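PDB 3BTP: single-strand DNA-binding protein from Agrobacterium tumefaciens, which binds single-stranded DNA regardless of sequence and mediates nuclear uptake of single-stranded T-DNA copies in plant transformation. Local coordinates for residues A[125-130]-A[238-243]. Sequence-based numbering, arbitrary orientation.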
loop_
_atom_site.group_PDB
_atom_site.type_symbol
_atom_site.label_atom_id
_atom_site.label_comp_id
_atom_site.label_asym_id
_atom_site.label_seq_id
_atom_site.Cartn_x
_atom_site.Cartn_y
_atom_site.Cartn_z
ATOM N N GLN A 125 -21.500 -0.413 -23.857
ATOM C CA GLN A 125 -21.464 0.837 -23.117
ATOM C C GLN A 125 -21.255 0.445 -21.648
ATOM O O GLN A 125 -22.081 -0.251 -21.044
ATOM C CB GLN A 125 -22.754 1.690 -23.303
ATOM C CG GLN A 125 -22.772 3.085 -22.537
ATOM C CD GLN A 125 -21.478 3.909 -22.756
ATOM O OE1 GLN A 125 -21.001 4.043 -23.878
ATOM N NE2 GLN A 125 -20.911 4.442 -21.672
ATOM N N ASP A 126 -20.135 0.878 -21.093
ATOM C CA ASP A 126 -19.778 0.551 -19.709
ATOM C C ASP A 126 -19.765 -0.962 -19.410
ATOM O O ASP A 126 -20.070 -1.381 -18.283
ATOM C CB ASP A 126 -20.712 1.307 -18.756
ATOM C CG ASP A 126 -20.674 2.814 -18.988
ATOM O OD1 ASP A 126 -19.552 3.411 -18.907
ATOM O OD2 ASP A 126 -21.759 3.400 -19.222
ATOM N N LYS A 127 -19.455 -1.768 -20.428
ATOM C CA LYS A 127 -19.396 -3.217 -20.242
ATOM C C LYS A 127 -18.023 -3.738 -20.668
ATOM O O LYS A 127 -17.474 -3.289 -21.641
ATOM C CB LYS A 127 -20.540 -3.978 -20.959
ATOM C CG LYS A 127 -21.978 -3.618 -20.508
ATOM C CD LYS A 127 -22.983 -3.997 -21.611
ATOM C CE LYS A 127 -24.457 -3.586 -21.312
ATOM N NZ LYS A 127 -24.760 -2.100 -21.492
ATOM N N PHE A 128 -17.487 -4.680 -19.896
ATOM C CA PHE A 128 -16.129 -5.189 -20.066
ATOM C C PHE A 128 -16.117 -6.673 -19.838
ATOM O O PHE A 128 -16.965 -7.195 -19.134
ATOM C CB PHE A 128 -15.190 -4.525 -19.041
ATOM C CG PHE A 128 -15.230 -3.027 -19.072
ATOM C CD1 PHE A 128 -14.405 -2.324 -19.917
ATOM C CD2 PHE A 128 -16.092 -2.325 -18.246
ATOM C CE1 PHE A 128 -14.459 -0.918 -19.940
ATOM C CE2 PHE A 128 -16.157 -0.956 -18.269
ATOM C CZ PHE A 128 -15.343 -0.236 -19.129
ATOM N N ALA A 129 -15.122 -7.343 -20.414
ATOM C CA ALA A 129 -14.890 -8.743 -20.141
ATOM C C ALA A 129 -13.391 -8.928 -19.965
ATOM O O ALA A 129 -12.593 -8.254 -20.624
ATOM C CB ALA A 129 -15.421 -9.640 -21.266
ATOM N N GLY A 130 -13.015 -9.843 -19.074
ATOM C CA GLY A 130 -11.588 -10.123 -18.844
ATOM C C GLY A 130 -11.328 -11.591 -19.040
ATOM O O GLY A 130 -12.163 -12.408 -18.743
ATOM N N THR A 238 -20.036 7.459 -16.769
ATOM C CA THR A 238 -20.691 6.251 -17.182
ATOM C C THR A 238 -22.144 6.601 -17.615
ATOM O O THR A 238 -22.765 7.598 -17.152
ATOM C CB THR A 238 -20.694 5.062 -16.079
ATOM O OG1 THR A 238 -21.508 5.427 -14.969
ATOM C CG2 THR A 238 -19.323 4.659 -15.581
ATOM N N GLU A 239 -22.703 5.742 -18.455
ATOM C CA GLU A 239 -24.098 5.929 -18.852
ATOM C C GLU A 239 -25.101 5.813 -17.710
ATOM O O GLU A 239 -26.031 6.625 -17.639
ATOM C CB GLU A 239 -24.514 4.982 -19.966
ATOM C CG GLU A 239 -26.007 4.978 -20.082
ATOM C CD GLU A 239 -26.509 4.354 -21.329
ATOM O OE1 GLU A 239 -25.777 4.396 -22.360
ATOM O OE2 GLU A 239 -27.653 3.826 -21.267
ATOM N N LYS A 240 -24.923 4.796 -16.859
ATOM C CA LYS A 240 -25.892 4.416 -15.826
ATOM C C LYS A 240 -25.384 4.587 -14.401
ATOM O O LYS A 240 -26.212 4.588 -13.498
ATOM C CB LYS A 240 -26.318 2.937 -16.008
ATOM C CG LYS A 240 -27.040 2.652 -17.341
ATOM C CD LYS A 240 -26.910 1.179 -17.876
ATOM C CE LYS A 240 -25.440 0.827 -18.277
ATOM N NZ LYS A 240 -25.290 0.410 -19.710
ATOM N N TYR A 241 -24.058 4.719 -14.186
ATOM C CA TYR A 241 -23.490 4.544 -12.856
ATOM C C TYR A 241 -22.911 5.743 -12.167
ATOM O O TYR A 241 -22.389 5.619 -11.039
ATOM C CB TYR A 241 -22.485 3.400 -12.844
ATOM C CG TYR A 241 -23.070 2.155 -13.446
ATOM C CD1 TYR A 241 -24.122 1.485 -12.806
ATOM C CD2 TYR A 241 -22.614 1.674 -14.671
ATOM C CE1 TYR A 241 -24.678 0.338 -13.363
ATOM C CE2 TYR A 241 -23.149 0.524 -15.226
ATOM C CZ TYR A 241 -24.171 -0.132 -14.558
ATOM O OH TYR A 241 -24.713 -1.248 -15.094
ATOM N N GLY A 242 -23.073 6.907 -12.783
ATOM C CA GLY A 242 -22.494 8.130 -12.241
ATOM C C GLY A 242 -21.107 8.397 -12.856
ATOM O O GLY A 242 -20.665 7.726 -13.777
ATOM N N ARG A 243 -20.435 9.410 -12.366
ATOM C CA ARG A 243 -19.067 9.758 -12.819
ATOM C C ARG A 243 -17.984 9.055 -12.008
ATOM O O ARG A 243 -18.197 8.704 -10.852
ATOM C CB ARG A 243 -18.869 11.246 -12.526
ATOM C CG ARG A 243 -19.727 12.063 -13.411
ATOM C CD ARG A 243 -19.128 13.410 -13.571
ATOM N NE ARG A 243 -18.847 14.067 -12.296
ATOM C CZ ARG A 243 -18.389 15.308 -12.282
ATOM N NH1 ARG A 243 -18.188 15.921 -13.502
ATOM N NH2 ARG A 243 -18.164 15.903 -11.100
#
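D126 turns its CG anti to its own carbonyl carbon (chi1 -57°), and its carboxylate faces the backbone of T238 and E239. Q125 has CG anti to the backbone N and bends at chi2, which places CD on the side of the D126 carboxylate; NE2 then reaches OD2. D126 OD2 accepts the backbone N-H of E239 at 2.6 Å between D126 OD2 and E239 N, on the syn side and fairly straight (160°). Q125 NE2 donates to D126 OD2 at 2.8 Å from the opposite face, well above the carboxylate plane. D126 OD1 lies 3.5 Å from T238 CB. Q125 CG packs 3.6 Å from E239 CB, and the Q125 amide and E239 carboxylate planes are only 11° apart. D126 CB touches the edge of the Y241 ring at CE2. K240 CB lies over the centre of one face of that ring. Y241 also stacks on Y276, which T238 touches too. The contact joins the turn of the beta-hairpin 117-124/127-132 to the loop between strands 235-237 and 243-245, at the protein surface. K127 NZ donates to Q125 O at 3.3 Å. K127 NZ and K240 NZ are modelled 3.1 Å apart, a doubtful approach for two ammonium groups. Two N-H donors on opposite faces of its plane hold D126 OD2 between turn and loop. They and K240 NZ, 4.7 Å from D126 OD2, probably stabilise its negative charge.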